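Local coordinates for putative hydrolase (Acinetobacter sp. NBRC 100985, PDB 4XUK), which probably hydrolyses organophosphate triesters, and perhaps lactones, at a dinuclear zinc centre of the metallo-beta-lactamase superfamily, at residues A[19-24]-A[83-87]; A[226-230]-A[280-284]. The protein carries 2 engineered substitutions. All coordinates share one frame; numbering follows the deposited sequence.

Contact 1: residues A[19-24]-A[83-87]; sequences LLDGTN and HLGSV
Asp21, on strand 14-26 of one sheet of the metallo-beta-lactamase alphabeta/betaalpha fold, grips the turn leading into helix 87-93 by its carboxylate and its backbone. Val87 N donates to Asp21 OD1 (3.0 Å), met on the anti side and 16° out of the carboxylate plane. Gly85 N reaches Asp21 OD2 at 3.0 Å from well above that plane, and OD2 also accepts from Ala76 N. Asp21 CG lies anti to the backbone N (chi1 -158°), and this rotation carries both oxygens to the turn. Ser86 N donates to Asp21 O at 3.0 Å. At the far end His83 NE2 bonds Asn24 OD1 at 2.8 Å; the donor is tilted from the carbonyl plane, and amide and imidazole planes stand 44° apart. Two waters extend the network: one bridges Asp21 O and Ser86 OG, the other Thr23 N and His83 O. Backbone and side chain pack closely at Gly22, whose CA is 3.6 Å from Leu84 CD2 and 3.9 Å from His83 O. Farther out, the side chains of Leu19 and Val87 cross at about a right angle, Leu19 CD1 lying 4.1 Å from Val87 CG1.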
ATOM      1  N   LEU A  19       1.100   9.652   8.341  1.00 17.87           N
ATOM      2  CA  LEU A  19       0.845   9.217   9.713  1.00 15.78           C
ATOM      3  C   LEU A  19      -0.578   8.691   9.857  1.00 18.14           C
ATOM      4  O   LEU A  19      -1.542   9.379   9.492  1.00 16.71           O
ATOM      5  CB  LEU A  19       1.036  10.386  10.682  1.00 17.84           C
ATOM      6  CG  LEU A  19       2.421  11.019  10.710  1.00 17.97           C
ATOM      7  CD1 LEU A  19       2.453  12.211  11.679  1.00 20.21           C
ATOM      8  CD2 LEU A  19       3.466   9.967  11.090  1.00 19.29           C
ATOM      9  N   LEU A  20      -0.709   7.479  10.395  1.00 18.64           N
ATOM     10  CA  LEU A  20      -2.023   6.842  10.557  1.00 15.21           C
ATOM     11  C   LEU A  20      -2.643   7.214  11.902  1.00 16.15           C
ATOM     12  O   LEU A  20      -1.981   7.128  12.947  1.00 17.01           O
ATOM     13  CB  LEU A  20      -1.904   5.313  10.435  1.00 15.82           C
ATOM     14  CG  LEU A  20      -3.214   4.506  10.551  1.00 17.93           C
ATOM     15  CD1 LEU A  20      -4.216   4.899   9.463  1.00 16.69           C
ATOM     16  CD2 LEU A  20      -2.961   3.012  10.489  1.00 18.10           C
ATOM     17  N   ASP A  21      -3.904   7.640  11.875  1.00 16.20           N
ATOM     18  CA  ASP A  21      -4.630   7.918  13.102  1.00 14.57           C
ATOM     19  C   ASP A  21      -5.454   6.715  13.527  1.00 15.11           C
ATOM     20  O   ASP A  21      -5.670   6.486  14.713  1.00 17.37           O
ATOM     21  CB  ASP A  21      -5.562   9.131  12.948  1.00 15.78           C
ATOM     22  CG  ASP A  21      -5.914   9.751  14.284  1.00 17.66           C
ATOM     23  OD1 ASP A  21      -4.979  10.073  15.062  1.00 17.76           O
ATOM     24  OD2 ASP A  21      -7.113   9.908  14.580  1.00 19.16           O
ATOM     25  N   GLY A  22      -5.908   5.937  12.556  1.00 18.81           N
ATOM     26  CA  GLY A  22      -6.785   4.817  12.848  1.00 18.70           C
ATOM     27  C   GLY A  22      -7.612   4.492  11.626  1.00 20.61           C
ATOM     28  O   GLY A  22      -7.440   5.125  10.573  1.00 17.40           O
ATOM     29  N   THR A  23      -8.517   3.528  11.773  1.00 19.41           N
ATOM     30  CA  THR A  23      -9.318   3.039  10.661  1.00 19.57           C
ATOM     31  C   THR A  23     -10.789   2.980  11.058  1.00 22.15           C
ATOM     32  O   THR A  23     -11.133   2.388  12.086  1.00 21.46           O
ATOM     33  CB  THR A  23      -8.862   1.636  10.249  1.00 23.02           C
ATOM     34  OG1 THR A  23      -7.453   1.647   9.990  1.00 22.41           O
ATOM     35  CG2 THR A  23      -9.586   1.193   8.999  1.00 21.71           C
ATOM     36  N   ASN A  24     -11.649   3.580  10.267  1.00 22.67           N
ATOM     37  CA  ASN A  24     -13.065   3.404  10.456  1.00 25.07           C
ATOM     38  C   ASN A  24     -13.708   2.405   9.530  1.00 25.94           C
ATOM     39  O   ASN A  24     -13.186   2.123   8.507  1.00 21.55           O
ATOM     40  CB  ASN A  24     -13.821   4.688  10.329  1.00 27.48           C
ATOM     41  CG  ASN A  24     -13.542   5.639  11.445  1.00 33.93           C
ATOM     42  OD1 ASN A  24     -13.123   5.297  12.507  1.00 38.10           O
ATOM     43  ND2 ASN A  24     -13.767   6.851  11.168  1.00 39.47           N
ATOM     44  N   HIS A  83     -10.529   3.960  19.174  1.00 27.45           N
ATOM     45  CA  HIS A  83      -9.843   3.330  18.038  1.00 29.11           C
ATOM     46  C   HIS A  83      -9.016   4.293  17.174  1.00 29.88           C
ATOM     47  O   HIS A  83      -8.192   3.848  16.374  1.00 27.64           O
ATOM     48  CB  HIS A  83     -10.806   2.499  17.177  1.00 30.96           C
ATOM     49  CG  HIS A  83     -11.860   3.308  16.489  1.00 31.06           C
ATOM     50  ND1 HIS A  83     -12.717   4.146  17.169  1.00 32.34           N
ATOM     51  CD2 HIS A  83     -12.191   3.412  15.180  1.00 29.87           C
ATOM     52  CE1 HIS A  83     -13.531   4.733  16.308  1.00 36.57           C
ATOM     53  NE2 HIS A  83     -13.233   4.304  15.093  1.00 32.38           N
ATOM     54  N   LEU A  84      -9.230   5.600  17.332  1.00 26.68           N
ATOM     55  CA  LEU A  84      -8.437   6.589  16.601  1.00 23.80           C
ATOM     56  C   LEU A  84      -7.454   7.277  17.544  1.00 24.27           C
ATOM     57  O   LEU A  84      -7.337   6.882  18.706  1.00 22.30           O
ATOM     58  CB  LEU A  84      -9.354   7.612  15.930  1.00 21.22           C
ATOM     59  CG  LEU A  84     -10.493   7.021  15.096  1.00 23.23           C
ATOM     60  CD1 LEU A  84     -11.438   8.114  14.576  1.00 20.43           C
ATOM     61  CD2 LEU A  84      -9.958   6.175  13.939  1.00 20.25           C
ATOM     62  N   GLY A  85      -6.730   8.284  17.048  1.00 20.52           N
ATOM     63  CA  GLY A  85      -5.823   9.043  17.897  1.00 20.26           C
ATOM     64  C   GLY A  85      -4.362   8.621  17.814  1.00 21.93           C
ATOM     65  O   GLY A  85      -3.534   9.087  18.611  1.00 19.27           O
ATOM     66  N   SER A  86      -4.028   7.754  16.858  1.00 17.25           N
ATOM     67  CA  SER A  86      -2.655   7.239  16.746  1.00 18.99           C
ATOM     68  C   SER A  86      -1.640   8.200  16.117  1.00 18.77           C
ATOM     69  O   SER A  86      -0.448   7.889  16.083  1.00 19.56           O
ATOM     70  CB  SER A  86      -2.637   5.918  15.962  1.00 22.30           C
ATOM     71  OG  SER A  86      -3.192   4.867  16.722  1.00 26.65           O
ATOM     72  N   VAL A  87      -2.093   9.348  15.610  1.00 16.88           N
ATOM     73  CA  VAL A  87      -1.193  10.239  14.864  1.00 18.11           C
ATOM     74  C   VAL A  87       0.074  10.591  15.630  1.00 16.30           C
ATOM     75  O   VAL A  87       1.178  10.489  15.090  1.00 15.18           O
ATOM     76  CB  VAL A  87      -1.897  11.533  14.378  1.00 16.92           C
ATOM     77  CG1 VAL A  87      -0.866  12.632  14.078  1.00 16.36           C
ATOM     78  CG2 VAL A  87      -2.715  11.250  13.131  1.00 16.79           C
TER
HETATM   79  O   HOH W   1      -5.813   4.217  16.959  1.00 29.74           O
HETATM   80  O   HOH W   2      -8.135   2.019  14.206  1.00 20.72           O

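Contact 2: residues A[226-230]-A[280-284]; sequences QFDRP and KSYQW
Phe227 of the short helix 225-228 lies against the start of strand 283-286, the outermost strand of its sheet within this chain, and its side chain can be traced atom by atom. Phe227 CB sits 3.3 Å from Tyr282 O. One ring edge then follows the backbone of Tyr282 and Gln283, with Tyr282 C and Gln283 N lying in the ring plane; along it Phe227 CD2 comes 3.6 Å from Trp284 N and also touches Tyr282 CB. CE2 and CZ run on to Trp284, whose CB stands over one face of the Phe227 ring, 4.0 Å from the centroid of that ring and 15° off its normal, a CH-pi contact. At the tip Phe227 CZ meets Trp284 CE3, within an offset edge-to-face pair: the indole edge of Trp284 is turned toward the phenyl face of Phe227, with the planes at 61°. The phenylalanine backbone adds a nearly straight bond, Tyr282 N to Phe227 O (2.8 Å). Tyr282 CG, anti to its own carbonyl carbon (chi1 -63°), directs the phenol ring so that Pro230 CG meets its edge in plane, 3.8 Å from Tyr282 CD2. A water bridges Asp228 OD1 and Tyr282 O, while Tyr46 OH and Lys45 NZ hold the Asp228 carboxylate. Tyr282 also packs on helix 240-257. The end of helix 225-228 thus packs against an outer strand in the second sheet of the alphabeta/betaalpha sandwich.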
ATOM      1  N   GLN A 226     -16.171   6.539  -4.887  1.00 17.62           N
ATOM      2  CA  GLN A 226     -16.032   7.909  -5.376  1.00 17.60           C
ATOM      3  C   GLN A 226     -14.933   8.101  -6.421  1.00 19.30           C
ATOM      4  O   GLN A 226     -14.701   9.218  -6.892  1.00 17.46           O
ATOM      5  CB  GLN A 226     -15.856   8.873  -4.204  1.00 19.58           C
ATOM      6  CG  GLN A 226     -17.055   8.908  -3.275  1.00 17.24           C
ATOM      7  CD  GLN A 226     -16.733   9.615  -1.980  1.00 18.86           C
ATOM      8  OE1 GLN A 226     -15.821   9.217  -1.263  1.00 18.24           O
ATOM      9  NE2 GLN A 226     -17.458  10.684  -1.693  1.00 16.98           N
ATOM     10  N   PHE A 227     -14.255   7.021  -6.794  1.00 17.49           N
ATOM     11  CA  PHE A 227     -13.379   7.089  -7.959  1.00 19.07           C
ATOM     12  C   PHE A 227     -14.080   6.543  -9.208  1.00 19.33           C
ATOM     13  O   PHE A 227     -14.060   7.191 -10.256  1.00 20.98           O
ATOM     14  CB  PHE A 227     -12.027   6.402  -7.700  1.00 18.16           C
ATOM     15  CG  PHE A 227     -11.013   7.307  -7.029  1.00 18.87           C
ATOM     16  CD1 PHE A 227     -11.131   7.624  -5.679  1.00 18.73           C
ATOM     17  CD2 PHE A 227      -9.961   7.856  -7.753  1.00 17.05           C
ATOM     18  CE1 PHE A 227     -10.210   8.463  -5.059  1.00 17.46           C
ATOM     19  CE2 PHE A 227      -9.029   8.702  -7.135  1.00 18.32           C
ATOM     20  CZ  PHE A 227      -9.161   8.999  -5.785  1.00 16.33           C
ATOM     21  N   ASP A 228     -14.702   5.371  -9.106  1.00 19.52           N
ATOM     22  CA  ASP A 228     -15.488   4.839 -10.222  1.00 17.14           C
ATOM     23  C   ASP A 228     -16.697   5.731 -10.510  1.00 21.54           C
ATOM     24  O   ASP A 228     -17.080   5.909 -11.666  1.00 22.16           O
ATOM     25  CB  ASP A 228     -15.967   3.410  -9.915  1.00 19.07           C
ATOM     26  CG  ASP A 228     -14.840   2.393  -9.909  1.00 20.68           C
ATOM     27  OD1 ASP A 228     -13.665   2.788  -9.736  1.00 19.23           O
ATOM     28  OD2 ASP A 228     -15.130   1.183 -10.063  1.00 20.62           O
ATOM     29  N   ARG A 229     -17.292   6.291  -9.458  1.00 18.66           N
ATOM     30  CA  ARG A 229     -18.434   7.181  -9.610  1.00 21.07           C
ATOM     31  C   ARG A 229     -18.205   8.488  -8.849  1.00 19.13           C
ATOM     32  O   ARG A 229     -18.808   8.711  -7.799  1.00 19.76           O
ATOM     33  CB  ARG A 229     -19.694   6.493  -9.094  1.00 24.90           C
ATOM     34  CG  ARG A 229     -20.979   7.126  -9.590  1.00 37.44           C
ATOM     35  CD  ARG A 229     -21.367   6.553 -10.948  1.00 37.91           C
ATOM     36  NE  ARG A 229     -21.710   5.145 -10.819  1.00 47.48           N
ATOM     37  CZ  ARG A 229     -22.953   4.671 -10.850  1.00 46.63           C
ATOM     38  NH1 ARG A 229     -23.984   5.492 -11.038  1.00 41.05           N
ATOM     39  NH2 ARG A 229     -23.161   3.370 -10.709  1.00 39.06           N
ATOM     40  N   PRO A 230     -17.348   9.375  -9.389  1.00 19.69           N
ATOM     41  CA  PRO A 230     -16.928  10.568  -8.645  1.00 19.48           C
ATOM     42  C   PRO A 230     -18.074  11.530  -8.304  1.00 21.80           C
ATOM     43  O   PRO A 230     -17.901  12.371  -7.427  1.00 18.53           O
ATOM     44  CB  PRO A 230     -15.934  11.249  -9.598  1.00 18.67           C
ATOM     45  CG  PRO A 230     -16.273  10.746 -10.950  1.00 22.05           C
ATOM     46  CD  PRO A 230     -16.746   9.328 -10.737  1.00 21.72           C
ATOM     47  N   LYS A 280     -14.538  10.516 -17.007  1.00 27.78           N
ATOM     48  CA  LYS A 280     -15.759  10.139 -16.420  1.00 31.45           C
ATOM     49  C   LYS A 280     -15.564   9.364 -15.129  1.00 32.06           C
ATOM     50  O   LYS A 280     -16.241   9.588 -14.180  1.00 29.26           O
ATOM     51  CB  LYS A 280     -16.510   9.299 -17.410  1.00 33.75           C
ATOM     52  CG  LYS A 280     -16.976  10.113 -18.571  1.00 36.27           C
ATOM     53  CD  LYS A 280     -16.507   9.529 -19.864  1.00 43.67           C
ATOM     54  CE  LYS A 280     -17.490   8.511 -20.400  1.00 44.65           C
ATOM     55  NZ  LYS A 280     -17.639   8.603 -21.878  1.00 51.15           N
ATOM     56  N   SER A 281     -14.624   8.445 -15.147  1.00 26.48           N
ATOM     57  CA  SER A 281     -14.261   7.690 -13.963  1.00 24.52           C
ATOM     58  C   SER A 281     -12.781   7.888 -13.693  1.00 24.72           C
ATOM     59  O   SER A 281     -12.012   8.196 -14.604  1.00 23.25           O
ATOM     60  CB  SER A 281     -14.566   6.213 -14.151  1.00 25.26           C
ATOM     61  OG  SER A 281     -13.643   5.610 -15.034  1.00 30.58           O
ATOM     62  N   TYR A 282     -12.388   7.731 -12.437  1.00 23.10           N
ATOM     63  CA  TYR A 282     -10.997   7.922 -12.049  1.00 21.09           C
ATOM     64  C   TYR A 282     -10.521   6.669 -11.349  1.00 19.92           C
ATOM     65  O   TYR A 282     -11.341   5.876 -10.893  1.00 21.00           O
ATOM     66  CB  TYR A 282     -10.867   9.143 -11.136  1.00 19.94           C
ATOM     67  CG  TYR A 282     -11.260  10.414 -11.842  1.00 24.07           C
ATOM     68  CD1 TYR A 282     -10.318  11.160 -12.532  1.00 21.75           C
ATOM     69  CD2 TYR A 282     -12.577  10.850 -11.848  1.00 20.56           C
ATOM     70  CE1 TYR A 282     -10.673  12.312 -13.201  1.00 22.44           C
ATOM     71  CE2 TYR A 282     -12.940  12.008 -12.515  1.00 23.78           C
ATOM     72  CZ  TYR A 282     -11.978  12.729 -13.187  1.00 23.54           C
ATOM     73  OH  TYR A 282     -12.318  13.879 -13.853  1.00 20.39           O
ATOM     74  N   GLN A 283      -9.204   6.482 -11.282  1.00 16.95           N
ATOM     75  CA  GLN A 283      -8.629   5.327 -10.592  1.00 18.90           C
ATOM     76  C   GLN A 283      -7.500   5.798  -9.673  1.00 21.18           C
ATOM     77  O   GLN A 283      -6.646   6.592 -10.086  1.00 20.30           O
ATOM     78  CB  GLN A 283      -8.116   4.284 -11.598  1.00 19.25           C
ATOM     79  CG  GLN A 283      -7.478   3.042 -10.948  1.00 19.49           C
ATOM     80  CD  GLN A 283      -6.967   2.021 -11.969  1.00 23.79           C
ATOM     81  OE1 GLN A 283      -7.407   2.000 -13.116  1.00 23.38           O
ATOM     82  NE2 GLN A 283      -6.026   1.171 -11.546  1.00 19.59           N
ATOM     83  N   TRP A 284      -7.522   5.341  -8.423  1.00 18.03           N
ATOM     84  CA  TRP A 284      -6.520   5.722  -7.442  1.00 17.53           C
ATOM     85  C   TRP A 284      -5.326   4.802  -7.611  1.00 17.76           C
ATOM     86  O   TRP A 284      -5.467   3.580  -7.497  1.00 15.58           O
ATOM     87  CB  TRP A 284      -7.099   5.555  -6.035  1.00 15.17           C
ATOM     88  CG  TRP A 284      -6.118   5.719  -4.912  1.00 19.82           C
ATOM     89  CD1 TRP A 284      -5.724   4.764  -4.009  1.00 19.22           C
ATOM     90  CD2 TRP A 284      -5.417   6.915  -4.561  1.00 17.44           C
ATOM     91  NE1 TRP A 284      -4.812   5.303  -3.118  1.00 17.78           N
ATOM     92  CE2 TRP A 284      -4.611   6.622  -3.439  1.00 18.88           C
ATOM     93  CE3 TRP A 284      -5.391   8.204  -5.087  1.00 17.93           C
ATOM     94  CZ2 TRP A 284      -3.787   7.579  -2.836  1.00 18.81           C
ATOM     95  CZ3 TRP A 284      -4.572   9.150  -4.492  1.00 20.17           C
ATOM     96  CH2 TRP A 284      -3.787   8.834  -3.376  1.00 17.33           C
TER
HETATM   97  O   HOH W   3     -11.856   3.184 -12.071  1.00 27.37           O

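Both segments of contact 1 precede those of contact 2 in the sequence. Their centres lie 25 Å apart and their nearest atoms about 12 Å, so the two do not meet directly. Each belongs to a different seven-stranded mixed sheet: strand 14-26 is second in one, while strand 283-286 is outermost in the other within this chain. The two sheets form the sandwich at whose edge the dinuclear zinc site lies. Each contact ties a loop or helix end to its own sheet, and contact 1 brings the Asn24 side chain to about 8 Å from a zinc ion. Both also approach the second subunit: Thr23 bonds its Asp291, and Gln283 packs on its Gln283.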